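Local atomic coordinates of enolase (alpha proteobacterium BAL199, PDB entry 3UGV), a protein that probably abstracts the proton next to a substrate carboxylate with help from magnesium, as in other members of the enolase superfamily related to mandelate racemase, its own substrate being unassigned. Residues 160-165 with 188-193; 247-252 with 343-348; 272-277 with 296-301. One frame throughout, in Å; residues are numbered along the deposited sequence.

Contact 1: 160-165 with 188-193; sequences AYNSNG and TGFKGL
The first two neighbouring strands of the enolase-type barrel meet here, with Asn162 at the end of strand 157-162 bridged to Leu193 at the start of strand 192-196. The backbone N of Asn162 donates to Gly192 O at 3.0 Å in a nearly straight bond. Gly192 lies hard against Tyr161, and a CB there would come tight upon Tyr161 CB. Above the bridge, Asn162 CB rests on one face of Phe190, 3.7 Å from the ring centroid and displaced toward the rim. With CG anti to the backbone N (chi1 -169°), the amide is carried out past the CE2 rim of that ring, ND2 3.3 Å from Phe190 CE2, the two planes 60° apart. The N-H groups of ND2 go to Leu181 O and Glu184 OE1, while OD1 takes the N-H of Asn164 at 2.8 Å, an Asx turn that bends the chain as it leaves the strand. Ala160 O meets the rim of Phe190 near CD1, and water 1 joins this carbonyl to Lys191 N. The Tyr161 hydroxyl is hydrogen-bonded to Lys194. Helix 171-183 connects the two strands, the beta-alpha-beta arrangement on which (beta/alpha) barrels are built.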
ATOM      1  N   ALA F 160       1.024 -33.824  19.663  1.00 24.37           N
ATOM      2  CA  ALA F 160       2.368 -33.282  19.823  1.00 18.31           C
ATOM      3  C   ALA F 160       3.311 -33.850  18.785  1.00 20.79           C
ATOM      4  O   ALA F 160       2.987 -34.804  18.086  1.00 31.65           O
ATOM      5  CB  ALA F 160       2.897 -33.549  21.227  1.00 18.58           C
ATOM      6  N   TYR F 161       4.480 -33.241  18.672  1.00 21.84           N
ATOM      7  CA  TYR F 161       5.536 -33.773  17.831  1.00 18.02           C
ATOM      8  C   TYR F 161       6.789 -33.820  18.674  1.00 21.50           C
ATOM      9  O   TYR F 161       6.938 -33.055  19.634  1.00 15.00           O
ATOM     10  CB  TYR F 161       5.740 -32.908  16.576  1.00 11.30           C
ATOM     11  CG  TYR F 161       6.291 -31.500  16.828  1.00 19.66           C
ATOM     12  CD1 TYR F 161       7.649 -31.249  16.760  1.00 24.98           C
ATOM     13  CD2 TYR F 161       5.444 -30.428  17.098  1.00 19.27           C
ATOM     14  CE1 TYR F 161       8.149 -29.977  16.970  1.00 33.29           C
ATOM     15  CE2 TYR F 161       5.932 -29.160  17.299  1.00 15.19           C
ATOM     16  CZ  TYR F 161       7.289 -28.945  17.234  1.00 22.70           C
ATOM     17  OH  TYR F 161       7.799 -27.704  17.438  1.00 25.80           O
ATOM     18  N   ASN F 162       7.693 -34.715  18.315  1.00 20.98           N
ATOM     19  CA  ASN F 162       8.833 -35.003  19.164  1.00 21.70           C
ATOM     20  C   ASN F 162      10.062 -34.179  18.767  1.00 26.60           C
ATOM     21  O   ASN F 162      10.668 -34.421  17.718  1.00 30.66           O
ATOM     22  CB  ASN F 162       9.135 -36.516  19.100  1.00 16.63           C
ATOM     23  CG  ASN F 162      10.137 -36.968  20.153  1.00 25.20           C
ATOM     24  OD1 ASN F 162      10.937 -36.178  20.669  1.00 23.18           O
ATOM     25  ND2 ASN F 162      10.104 -38.256  20.469  1.00 23.04           N
ATOM     26  N   SER F 163      10.447 -33.215  19.601  1.00 23.25           N
ATOM     27  CA  SER F 163      11.673 -32.474  19.320  1.00 28.97           C
ATOM     28  C   SER F 163      12.893 -32.895  20.142  1.00 29.99           C
ATOM     29  O   SER F 163      13.858 -32.138  20.246  1.00 26.82           O
ATOM     30  CB  SER F 163      11.455 -30.948  19.369  1.00 28.03           C
ATOM     31  OG  SER F 163      11.151 -30.493  20.666  1.00 37.88           O
ATOM     32  N   ASN F 164      12.872 -34.106  20.694  1.00 27.50           N
ATOM     33  CA  ASN F 164      13.997 -34.563  21.515  1.00 26.32           C
ATOM     34  C   ASN F 164      15.366 -34.565  20.823  1.00 37.61           C
ATOM     35  O   ASN F 164      16.390 -34.419  21.490  1.00 48.74           O
ATOM     36  CB  ASN F 164      13.740 -35.955  22.070  1.00 27.14           C
ATOM     37  CG  ASN F 164      13.153 -35.936  23.467  1.00 31.42           C
ATOM     38  OD1 ASN F 164      13.185 -34.920  24.173  1.00 31.79           O
ATOM     39  ND2 ASN F 164      12.625 -37.082  23.883  1.00 26.70           N
ATOM     40  N   GLY F 165      15.397 -34.748  19.503  1.00 36.32           N
ATOM     41  CA  GLY F 165      16.671 -34.914  18.815  1.00 34.65           C
ATOM     42  C   GLY F 165      16.695 -34.647  17.317  1.00 31.82           C
ATOM     43  O   GLY F 165      16.229 -33.613  16.855  1.00 28.94           O
ATOM     44  N   THR F 188       0.606 -45.820  18.549  1.00 30.25           N
ATOM     45  CA  THR F 188       0.950 -45.728  17.134  1.00 32.72           C
ATOM     46  C   THR F 188       2.074 -44.719  16.861  1.00 30.60           C
ATOM     47  O   THR F 188       2.476 -44.536  15.717  1.00 29.63           O
ATOM     48  CB  THR F 188      -0.285 -45.424  16.261  1.00 38.25           C
ATOM     49  OG1 THR F 188      -0.912 -44.222  16.717  1.00 45.85           O
ATOM     50  CG2 THR F 188      -1.302 -46.580  16.334  1.00 33.58           C
ATOM     51  N   GLY F 189       2.563 -44.058  17.909  1.00 31.99           N
ATOM     52  CA  GLY F 189       3.739 -43.205  17.800  1.00 32.13           C
ATOM     53  C   GLY F 189       3.441 -41.738  17.539  1.00 33.72           C
ATOM     54  O   GLY F 189       2.307 -41.384  17.176  1.00 21.76           O
ATOM     55  N   PHE F 190       4.444 -40.878  17.739  1.00 25.19           N
ATOM     56  CA  PHE F 190       4.301 -39.471  17.355  1.00 30.39           C
ATOM     57  C   PHE F 190       3.960 -39.350  15.877  1.00 29.28           C
ATOM     58  O   PHE F 190       4.456 -40.124  15.054  1.00 33.12           O
ATOM     59  CB  PHE F 190       5.579 -38.687  17.627  1.00 21.06           C
ATOM     60  CG  PHE F 190       5.749 -38.285  19.058  1.00 26.13           C
ATOM     61  CD1 PHE F 190       4.930 -37.316  19.614  1.00 28.07           C
ATOM     62  CD2 PHE F 190       6.738 -38.859  19.844  1.00 19.35           C
ATOM     63  CE1 PHE F 190       5.085 -36.928  20.936  1.00 29.50           C
ATOM     64  CE2 PHE F 190       6.904 -38.466  21.165  1.00 28.97           C
ATOM     65  CZ  PHE F 190       6.071 -37.500  21.712  1.00 27.38           C
ATOM     66  N   LYS F 191       3.129 -38.372  15.537  1.00 32.00           N
ATOM     67  CA  LYS F 191       2.752 -38.158  14.143  1.00 24.22           C
ATOM     68  C   LYS F 191       3.641 -37.107  13.485  1.00 29.04           C
ATOM     69  O   LYS F 191       3.478 -36.796  12.300  1.00 23.19           O
ATOM     70  CB  LYS F 191       1.287 -37.752  14.040  1.00 24.59           C
ATOM     71  CG  LYS F 191       0.293 -38.740  14.653  1.00 18.88           C
ATOM     72  CD  LYS F 191      -1.099 -38.063  14.746  1.00 67.91           C
ATOM     73  CE  LYS F 191      -2.256 -39.037  14.987  1.00 62.29           C
ATOM     74  NZ  LYS F 191      -2.255 -39.697  16.324  1.00 50.86           N
ATOM     75  N   GLY F 192       4.577 -36.556  14.254  1.00 17.64           N
ATOM     76  CA  GLY F 192       5.504 -35.578  13.718  1.00 15.40           C
ATOM     77  C   GLY F 192       6.797 -35.565  14.512  1.00 21.12           C
ATOM     78  O   GLY F 192       6.810 -35.872  15.697  1.00 21.56           O
ATOM     79  N   LEU F 193       7.886 -35.217  13.843  1.00 22.14           N
ATOM     80  CA  LEU F 193       9.216 -35.192  14.445  1.00 23.45           C
ATOM     81  C   LEU F 193       9.823 -33.855  14.051  1.00 24.22           C
ATOM     82  O   LEU F 193       9.622 -33.412  12.927  1.00 17.36           O
ATOM     83  CB  LEU F 193      10.080 -36.317  13.850  1.00 15.98           C
ATOM     84  CG  LEU F 193       9.607 -37.753  14.072  1.00 21.98           C
ATOM     85  CD1 LEU F 193      10.486 -38.722  13.317  1.00 21.89           C
ATOM     86  CD2 LEU F 193       9.628 -38.085  15.557  1.00 23.93           C
TER
HETATM   87  O   HOH W   1       1.481 -36.948  17.197  1.00 30.86           O

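Contact 2: 247-252 with 343-348; sequences LEWIEE and AHWLEW. With MG (magnesium ion), chain B.
The interior of the barrel, from the magnesium site down to the opposite mouth, is where 247-252 and 343-348 face each other, their backbones too far apart to pair (closest CA atoms, Glu248 and Trp345, 10.8 Å); side chains alone make the contact. Trp345 NE1 donates to Glu248 OE2 at 2.9 Å, reaching the oxygen from above the carboxylate, 50° out of its plane. The carboxylate stands almost upright to the indole. Water 2 also donates to Glu248 OE2, at 2.7 Å, and lies in the plane of the His344 imidazole at its edge, 3.0 Å from NE2, giving the carboxylate an indirect link to that ring. His344 is in turn held by its own neighbour, Trp345 CD1 lying over the centre of one face.

Next to this polar cluster, Trp249 turns the edge of its six-membered ring toward the face of the Trp345 five-membered ring in an offset edge-to-face pair, planes 78° apart, with CZ3 3.6 Å from Trp345 CD1. Its CG sits between the backbone N and the carbonyl carbon (chi1 71°), which lets one indole serve both ends: the benzo edge meets Trp345 while NE1 donates to Glu251 OE1 at 3.1 Å, on the anti lone pair. Trp249 thus acts as a second-shell residue, steadying a carboxylate whose other oxygen, OE2, binds magnesium at 1.9 Å. From across the barrel Glu347 OE1 accepts from metal-bound water 3 at 3.2 Å, and Lys194 forms salt bridges with both Glu251 and Glu347.

Strand 249-251 runs between strands 221-225 and 273-275, strand 346-348 lies beside 157-162, Met223 packs against both tryptophans, and His344 touches Ala233 of the second subunit.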
ATOM      1  N   LEU F 247       7.676 -31.046   3.435  1.00 20.00           N
ATOM      2  CA  LEU F 247       7.841 -30.793   4.874  1.00 20.50           C
ATOM      3  C   LEU F 247       6.587 -30.179   5.479  1.00 22.98           C
ATOM      4  O   LEU F 247       5.816 -29.511   4.780  1.00 24.00           O
ATOM      5  CB  LEU F 247       9.013 -29.841   5.117  1.00 16.14           C
ATOM      6  CG  LEU F 247      10.345 -30.292   4.532  1.00 21.53           C
ATOM      7  CD1 LEU F 247      11.351 -29.167   4.618  1.00 18.97           C
ATOM      8  CD2 LEU F 247      10.832 -31.559   5.260  1.00 16.63           C
ATOM      9  N   GLU F 248       6.380 -30.408   6.773  1.00 19.00           N
ATOM     10  CA  GLU F 248       5.238 -29.836   7.481  1.00 17.04           C
ATOM     11  C   GLU F 248       5.440 -28.322   7.633  1.00 20.29           C
ATOM     12  O   GLU F 248       4.524 -27.538   7.427  1.00 18.89           O
ATOM     13  CB  GLU F 248       5.086 -30.474   8.853  1.00 17.67           C
ATOM     14  CG  GLU F 248       4.035 -29.804   9.746  1.00 18.74           C
ATOM     15  CD  GLU F 248       2.614 -30.263   9.465  1.00 32.91           C
ATOM     16  OE1 GLU F 248       2.429 -31.189   8.638  1.00 35.53           O
ATOM     17  OE2 GLU F 248       1.678 -29.709  10.092  1.00 38.20           O
ATOM     18  N   TRP F 249       6.654 -27.915   7.978  1.00 18.35           N
ATOM     19  CA  TRP F 249       7.007 -26.503   7.924  1.00 14.33           C
ATOM     20  C   TRP F 249       8.502 -26.309   7.957  1.00 21.16           C
ATOM     21  O   TRP F 249       9.240 -27.239   8.277  1.00 14.46           O
ATOM     22  CB  TRP F 249       6.360 -25.716   9.066  1.00 14.70           C
ATOM     23  CG  TRP F 249       6.912 -25.961  10.460  1.00 14.66           C
ATOM     24  CD1 TRP F 249       8.201 -25.766  10.897  1.00 23.95           C
ATOM     25  CD2 TRP F 249       6.161 -26.362  11.615  1.00 19.15           C
ATOM     26  NE1 TRP F 249       8.298 -26.060  12.241  1.00 15.24           N
ATOM     27  CE2 TRP F 249       7.056 -26.411  12.706  1.00 17.35           C
ATOM     28  CE3 TRP F 249       4.818 -26.685  11.832  1.00 16.76           C
ATOM     29  CZ2 TRP F 249       6.650 -26.783  13.983  1.00 23.66           C
ATOM     30  CZ3 TRP F 249       4.422 -27.056  13.102  1.00 20.18           C
ATOM     31  CH2 TRP F 249       5.333 -27.106  14.158  1.00 19.84           C
ATOM     32  N   ILE F 250       8.931 -25.093   7.625  1.00 19.60           N
ATOM     33  CA  ILE F 250      10.325 -24.679   7.737  1.00 17.99           C
ATOM     34  C   ILE F 250      10.444 -23.564   8.787  1.00 26.53           C
ATOM     35  O   ILE F 250       9.747 -22.538   8.717  1.00 21.94           O
ATOM     36  CB  ILE F 250      10.846 -24.172   6.391  1.00 18.71           C
ATOM     37  CG1 ILE F 250      10.797 -25.292   5.351  1.00 23.10           C
ATOM     38  CG2 ILE F 250      12.257 -23.614   6.518  1.00  9.30           C
ATOM     39  CD1 ILE F 250      10.933 -24.766   3.937  1.00 17.51           C
ATOM     40  N   GLU F 251      11.341 -23.758   9.749  1.00 12.50           N
ATOM     41  CA  GLU F 251      11.379 -22.903  10.929  1.00 11.45           C
ATOM     42  C   GLU F 251      12.642 -22.060  10.990  1.00 21.02           C
ATOM     43  O   GLU F 251      13.741 -22.585  10.809  1.00 26.85           O
ATOM     44  CB  GLU F 251      11.263 -23.774  12.180  1.00 12.68           C
ATOM     45  CG  GLU F 251      11.032 -23.040  13.474  1.00 24.88           C
ATOM     46  CD  GLU F 251      10.872 -24.005  14.646  1.00 34.86           C
ATOM     47  OE1 GLU F 251      10.173 -25.045  14.495  1.00 27.29           O
ATOM     48  OE2 GLU F 251      11.457 -23.731  15.713  1.00 32.57           O
ATOM     49  N   GLU F 252      12.448 -20.756  11.222  1.00 23.55           N
ATOM     50  CA  GLU F 252      13.513 -19.757  11.468  1.00 24.75           C
ATOM     51  C   GLU F 252      14.800 -19.933  10.672  1.00 25.70           C
ATOM     52  O   GLU F 252      15.861 -20.239  11.238  1.00 22.75           O
ATOM     53  CB  GLU F 252      13.846 -19.668  12.964  1.00 20.88           C
ATOM     54  CG  GLU F 252      12.760 -19.005  13.798  1.00 35.11           C
ATOM     55  CD  GLU F 252      13.186 -18.731  15.236  1.00 42.04           C
ATOM     56  OE1 GLU F 252      13.917 -19.567  15.824  1.00 46.83           O
ATOM     57  OE2 GLU F 252      12.775 -17.674  15.781  1.00 33.41           O
ATOM     58  N   ALA F 343      -5.066 -23.584  18.074  1.00 23.81           N
ATOM     59  CA  ALA F 343      -4.081 -24.584  18.473  1.00 17.00           C
ATOM     60  C   ALA F 343      -3.694 -25.466  17.305  1.00 19.47           C
ATOM     61  O   ALA F 343      -4.539 -25.909  16.536  1.00 25.20           O
ATOM     62  CB  ALA F 343      -4.614 -25.431  19.618  1.00 20.95           C
ATOM     63  N   HIS F 344      -2.404 -25.720  17.168  1.00 24.57           N
ATOM     64  CA  HIS F 344      -1.921 -26.466  16.022  1.00 24.91           C
ATOM     65  C   HIS F 344      -1.116 -27.678  16.509  1.00 26.81           C
ATOM     66  O   HIS F 344      -1.659 -28.781  16.616  1.00 28.50           O
ATOM     67  CB  HIS F 344      -1.123 -25.537  15.087  1.00 14.88           C
ATOM     68  CG  HIS F 344      -0.794 -26.147  13.761  1.00 24.54           C
ATOM     69  ND1 HIS F 344       0.234 -25.680  12.966  1.00 17.08           N
ATOM     70  CD2 HIS F 344      -1.345 -27.194  13.094  1.00 14.27           C
ATOM     71  CE1 HIS F 344       0.299 -26.409  11.865  1.00 19.71           C
ATOM     72  NE2 HIS F 344      -0.638 -27.344  11.925  1.00 18.36           N
ATOM     73  N   TRP F 345       0.160 -27.478  16.823  1.00 27.07           N
ATOM     74  CA  TRP F 345       0.990 -28.564  17.355  1.00 23.86           C
ATOM     75  C   TRP F 345       1.605 -28.179  18.689  1.00 27.17           C
ATOM     76  O   TRP F 345       1.938 -27.007  18.929  1.00 23.75           O
ATOM     77  CB  TRP F 345       2.153 -28.900  16.417  1.00 14.91           C
ATOM     78  CG  TRP F 345       1.820 -29.578  15.117  1.00 25.09           C
ATOM     79  CD1 TRP F 345       1.520 -28.970  13.932  1.00 21.27           C
ATOM     80  CD2 TRP F 345       1.834 -30.990  14.850  1.00 25.21           C
ATOM     81  NE1 TRP F 345       1.334 -29.910  12.952  1.00 25.41           N
ATOM     82  CE2 TRP F 345       1.516 -31.160  13.487  1.00 27.28           C
ATOM     83  CE3 TRP F 345       2.064 -32.127  15.635  1.00 18.22           C
ATOM     84  CZ2 TRP F 345       1.426 -32.428  12.885  1.00 17.20           C
ATOM     85  CZ3 TRP F 345       1.981 -33.387  15.034  1.00 18.41           C
ATOM     86  CH2 TRP F 345       1.671 -33.522  13.675  1.00 19.42           C
ATOM     87  N   LEU F 346       1.794 -29.179  19.544  1.00 27.98           N
ATOM     88  CA  LEU F 346       2.529 -29.007  20.790  1.00 18.09           C
ATOM     89  C   LEU F 346       3.949 -29.548  20.633  1.00 27.53           C
ATOM     90  O   LEU F 346       4.137 -30.701  20.255  1.00 28.99           O
ATOM     91  CB  LEU F 346       1.829 -29.753  21.921  1.00 22.75           C
ATOM     92  CG  LEU F 346       2.544 -29.569  23.260  1.00 30.44           C
ATOM     93  CD1 LEU F 346       1.599 -29.063  24.323  1.00 26.66           C
ATOM     94  CD2 LEU F 346       3.229 -30.842  23.695  1.00 28.15           C
ATOM     95  N   GLU F 347       4.954 -28.727  20.910  1.00 23.89           N
ATOM     96  CA  GLU F 347       6.318 -29.227  20.837  1.00 26.82           C
ATOM     97  C   GLU F 347       6.623 -30.032  22.088  1.00 30.80           C
ATOM     98  O   GLU F 347       6.497 -29.515  23.195  1.00 24.45           O
ATOM     99  CB  GLU F 347       7.328 -28.091  20.714  1.00 19.98           C
ATOM    100  CG  GLU F 347       8.757 -28.593  20.550  1.00 28.98           C
ATOM    101  CD  GLU F 347       9.775 -27.468  20.521  1.00 43.51           C
ATOM    102  OE1 GLU F 347      10.518 -27.344  19.515  1.00 40.11           O
ATOM    103  OE2 GLU F 347       9.828 -26.706  21.507  1.00 46.36           O
ATOM    104  N   TRP F 348       7.038 -31.286  21.919  1.00 26.79           N
ATOM    105  CA  TRP F 348       7.336 -32.122  23.073  1.00 21.46           C
ATOM    106  C   TRP F 348       8.802 -32.501  23.144  1.00 21.23           C
ATOM    107  O   TRP F 348       9.413 -32.854  22.138  1.00 24.88           O
ATOM    108  CB  TRP F 348       6.456 -33.377  23.100  1.00 21.45           C
ATOM    109  CG  TRP F 348       6.702 -34.298  24.289  1.00 25.77           C
ATOM    110  CD1 TRP F 348       6.062 -34.263  25.502  1.00 30.88           C
ATOM    111  CD2 TRP F 348       7.649 -35.381  24.371  1.00 21.17           C
ATOM    112  NE1 TRP F 348       6.550 -35.256  26.325  1.00 28.41           N
ATOM    113  CE2 TRP F 348       7.522 -35.954  25.658  1.00 25.71           C
ATOM    114  CE3 TRP F 348       8.586 -35.923  23.486  1.00 27.77           C
ATOM    115  CZ2 TRP F 348       8.302 -37.035  26.078  1.00 22.36           C
ATOM    116  CZ3 TRP F 348       9.357 -37.007  23.905  1.00 30.53           C
ATOM    117  CH2 TRP F 348       9.213 -37.543  25.190  1.00 22.47           C
TER
HETATM  118 MG    MG B 500      12.974 -23.787  16.901  1.00 28.29          MG
HETATM  119  O   HOH W   2      -0.913 -29.331   9.669  1.00 36.81           O
HETATM  120  O   HOH W   3      12.519 -25.137  18.446  1.00 29.46           O
HETATM  121  O   HOH W   4      14.773 -23.677  17.951  1.00 25.66           O
HETATM  122  O   HOH W   5      13.832 -22.306  15.658  1.00 32.08           O

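Contact 3: 272-277 with 296-301; sequences PLMIGE and LVMPDF. With MG (magnesium ion), chain B.
Met274 and Met298 pack tightly where strand 273-275 runs beside strand 296-297 and the residue that follows it, Met274 SD lying 3.3 Å from Met298 CG where the side chains cross at about a right angle. Bends at chi2 and chi3 (68° and 82°) fold the Met274 chain back toward its neighbour strand, so that CE settles 3.6 Å from Leu296 CB. At the start of the segment, Pro272 CB meets Leu296 CD1 at 3.7 Å. Replacing Met274 by an alanine would probably open a gap on this face of the sheet, leaving Leu296 CB and Met298 CG without the thioether beside them. The backbones are equally close: Ile275 O accepts Met298 N at 2.9 Å and also receives the CA-H of Val297, 3.0 Å from that CA. Gly276 has no room for a side chain, since a CB would clash with Met298 N.

The pair belongs to a beta-alpha-beta crossover of the barrel, strand 273-275 leading through helix 282-290 to strand 296-297. The looser side lies between Gly276 O and Asp300 N, which do not bond directly: water 6 bridges them, donating to the former at 2.9 Å and accepting from the latter at 3.1 Å. Glu277 extends alongside Met298 into the metal site, where OE1 binds magnesium at 2.2 Å and OE2 accepts from metal-bound water 4; Asp225 and Glu251 complete the protein ligands. Asp300 N-caps the following helix, OD1 taking the N-H of Met302 and OD2 bonding to His327.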
ATOM      1  N   PRO F 272       4.738 -23.860   4.446  1.00 25.07           N
ATOM      2  CA  PRO F 272       4.555 -22.857   5.504  1.00 20.98           C
ATOM      3  C   PRO F 272       5.874 -22.467   6.182  1.00 26.47           C
ATOM      4  O   PRO F 272       6.737 -23.313   6.434  1.00 21.00           O
ATOM      5  CB  PRO F 272       3.623 -23.571   6.505  1.00 22.39           C
ATOM      6  CG  PRO F 272       2.878 -24.581   5.679  1.00 17.90           C
ATOM      7  CD  PRO F 272       3.884 -25.049   4.656  1.00 20.20           C
ATOM      8  N   LEU F 273       6.019 -21.178   6.470  1.00 22.38           N
ATOM      9  CA  LEU F 273       7.192 -20.663   7.152  1.00 15.54           C
ATOM     10  C   LEU F 273       6.823 -20.386   8.608  1.00 24.57           C
ATOM     11  O   LEU F 273       5.842 -19.690   8.884  1.00 20.19           O
ATOM     12  CB  LEU F 273       7.671 -19.383   6.486  1.00 12.58           C
ATOM     13  CG  LEU F 273       8.868 -18.690   7.129  1.00 18.56           C
ATOM     14  CD1 LEU F 273      10.094 -19.599   7.047  1.00 14.31           C
ATOM     15  CD2 LEU F 273       9.119 -17.343   6.436  1.00 19.92           C
ATOM     16  N   MET F 274       7.615 -20.939   9.524  1.00 13.65           N
ATOM     17  CA  MET F 274       7.307 -20.920  10.946  1.00 18.10           C
ATOM     18  C   MET F 274       8.299 -20.036  11.687  1.00 19.25           C
ATOM     19  O   MET F 274       9.496 -20.134  11.466  1.00 21.41           O
ATOM     20  CB  MET F 274       7.378 -22.347  11.516  1.00 20.00           C
ATOM     21  CG  MET F 274       7.388 -22.413  13.020  1.00 19.82           C
ATOM     22  SD  MET F 274       5.824 -21.913  13.817  1.00 23.90           S
ATOM     23  CE  MET F 274       4.851 -23.408  13.698  1.00 19.09           C
ATOM     24  N   ILE F 275       7.796 -19.167  12.555  1.00 12.46           N
ATOM     25  CA  ILE F 275       8.651 -18.419  13.469  1.00 15.68           C
ATOM     26  C   ILE F 275       7.860 -18.155  14.733  1.00 18.63           C
ATOM     27  O   ILE F 275       6.701 -18.568  14.849  1.00 19.05           O
ATOM     28  CB  ILE F 275       9.117 -17.040  12.903  1.00 17.32           C
ATOM     29  CG1 ILE F 275       7.932 -16.091  12.766  1.00 17.22           C
ATOM     30  CG2 ILE F 275       9.860 -17.207  11.579  1.00 12.11           C
ATOM     31  CD1 ILE F 275       8.319 -14.696  12.235  1.00 21.47           C
ATOM     32  N   GLY F 276       8.470 -17.469  15.686  1.00 20.98           N
ATOM     33  CA  GLY F 276       7.722 -17.084  16.867  1.00 21.89           C
ATOM     34  C   GLY F 276       8.369 -17.404  18.192  1.00 19.05           C
ATOM     35  O   GLY F 276       8.081 -16.733  19.179  1.00 26.78           O
ATOM     36  N   GLU F 277       9.247 -18.401  18.242  1.00 18.57           N
ATOM     37  CA  GLU F 277       9.815 -18.753  19.534  1.00 27.61           C
ATOM     38  C   GLU F 277      10.589 -17.588  20.140  1.00 20.44           C
ATOM     39  O   GLU F 277      10.897 -17.610  21.313  1.00 32.50           O
ATOM     40  CB  GLU F 277      10.696 -19.992  19.458  1.00 27.65           C
ATOM     41  CG  GLU F 277      12.022 -19.790  18.760  1.00 29.10           C
ATOM     42  CD  GLU F 277      12.707 -21.120  18.517  1.00 37.38           C
ATOM     43  OE1 GLU F 277      12.156 -21.922  17.726  1.00 27.66           O
ATOM     44  OE2 GLU F 277      13.767 -21.380  19.132  1.00 36.87           O
ATOM     45  N   LEU F 296       2.932 -19.440  10.116  1.00 19.06           N
ATOM     46  CA  LEU F 296       2.606 -20.106  11.379  1.00 14.52           C
ATOM     47  C   LEU F 296       3.419 -19.445  12.498  1.00 15.67           C
ATOM     48  O   LEU F 296       4.492 -18.907  12.240  1.00 20.50           O
ATOM     49  CB  LEU F 296       2.944 -21.602  11.299  1.00 19.12           C
ATOM     50  CG  LEU F 296       2.522 -22.464  10.099  1.00 21.58           C
ATOM     51  CD1 LEU F 296       3.193 -23.827  10.184  1.00 18.34           C
ATOM     52  CD2 LEU F 296       1.014 -22.640   9.998  1.00 22.26           C
ATOM     53  N   VAL F 297       2.926 -19.463  13.731  1.00 13.91           N
ATOM     54  CA  VAL F 297       3.707 -18.931  14.859  1.00 11.05           C
ATOM     55  C   VAL F 297       3.850 -19.966  15.990  1.00 16.98           C
ATOM     56  O   VAL F 297       2.989 -20.816  16.164  1.00 23.67           O
ATOM     57  CB  VAL F 297       3.058 -17.630  15.421  1.00 21.11           C
ATOM     58  CG1 VAL F 297       2.927 -16.585  14.325  1.00 16.47           C
ATOM     59  CG2 VAL F 297       1.682 -17.922  15.996  1.00 16.98           C
ATOM     60  N   MET F 298       4.921 -19.888  16.769  1.00 23.72           N
ATOM     61  CA  MET F 298       5.054 -20.746  17.951  1.00 21.58           C
ATOM     62  C   MET F 298       5.754 -20.023  19.100  1.00 14.69           C
ATOM     63  O   MET F 298       6.970 -20.129  19.253  1.00 18.71           O
ATOM     64  CB  MET F 298       5.802 -22.058  17.621  1.00 14.28           C
ATOM     65  CG  MET F 298       7.105 -21.838  16.844  1.00 26.82           C
ATOM     66  SD  MET F 298       8.006 -23.376  16.466  1.00 26.97           S
ATOM     67  CE  MET F 298       8.844 -23.658  18.016  1.00 40.30           C
ATOM     68  N   PRO F 299       4.987 -19.295  19.927  1.00 22.99           N
ATOM     69  CA  PRO F 299       5.603 -18.546  21.032  1.00 23.34           C
ATOM     70  C   PRO F 299       6.218 -19.446  22.105  1.00 21.50           C
ATOM     71  O   PRO F 299       5.734 -20.546  22.376  1.00 26.03           O
ATOM     72  CB  PRO F 299       4.431 -17.752  21.616  1.00 21.55           C
ATOM     73  CG  PRO F 299       3.445 -17.692  20.517  1.00 20.61           C
ATOM     74  CD  PRO F 299       3.554 -19.006  19.811  1.00 13.67           C
ATOM     75  N   ASP F 300       7.304 -18.962  22.688  1.00 23.48           N
ATOM     76  CA  ASP F 300       7.987 -19.598  23.794  1.00 25.36           C
ATOM     77  C   ASP F 300       7.511 -18.908  25.074  1.00 29.84           C
ATOM     78  O   ASP F 300       7.432 -17.679  25.106  1.00 27.92           O
ATOM     79  CB  ASP F 300       9.491 -19.393  23.608  1.00 26.19           C
ATOM     80  CG  ASP F 300      10.297 -19.868  24.793  1.00 40.25           C
ATOM     81  OD1 ASP F 300      10.318 -19.152  25.812  1.00 34.84           O
ATOM     82  OD2 ASP F 300      10.914 -20.953  24.707  1.00 54.37           O
ATOM     83  N   PHE F 301       7.207 -19.677  26.123  1.00 33.26           N
ATOM     84  CA  PHE F 301       6.574 -19.113  27.335  1.00 25.15           C
ATOM     85  C   PHE F 301       7.427 -18.157  28.181  1.00 27.05           C
ATOM     86  O   PHE F 301       6.895 -17.273  28.863  1.00 24.95           O
ATOM     87  CB  PHE F 301       5.959 -20.223  28.201  1.00 24.09           C
ATOM     88  CG  PHE F 301       4.827 -20.931  27.521  1.00 25.74           C
ATOM     89  CD1 PHE F 301       3.544 -20.404  27.558  1.00 24.52           C
ATOM     90  CD2 PHE F 301       5.054 -22.084  26.795  1.00 24.04           C
ATOM     91  CE1 PHE F 301       2.503 -21.032  26.907  1.00 24.09           C
ATOM     92  CE2 PHE F 301       4.015 -22.722  26.138  1.00 24.21           C
ATOM     93  CZ  PHE F 301       2.741 -22.193  26.189  1.00 26.07           C
TER
HETATM   94 MG    MG B 500      12.974 -23.787  16.901  1.00 28.29          MG
HETATM   95  O   HOH W   6       7.636 -16.021  21.947  1.00 34.63           O
HETATM   96  O   HOH W   4      14.773 -23.677  17.951  1.00 25.66           O
HETATM   97  O   HOH W   3      12.519 -25.137  18.446  1.00 29.46           O
HETATM   98  O   HOH W   5      13.832 -22.306  15.658  1.00 32.08           O

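Overall arrangement
From the N terminus, contact 1 comes first, closing a short loop of 22 residues around helix 171-183 and joining the first two barrel strands. Only after it has closed does contact 2 open, and its 90-residue span reaches across the barrel to strand 346-348, which pairs with strand 157-162 and so brings the chain back to contact 1: Tyr161 O and Trp348 N lie 2.9 Å apart. Contact 3 falls wholly within that span, tying strands 273-275 and 296-297. Strands 249-251 and 273-275 are neighbours, so contacts 2 and 3, their centres about 8 Å apart, share a sheet, the magnesium ion and its waters.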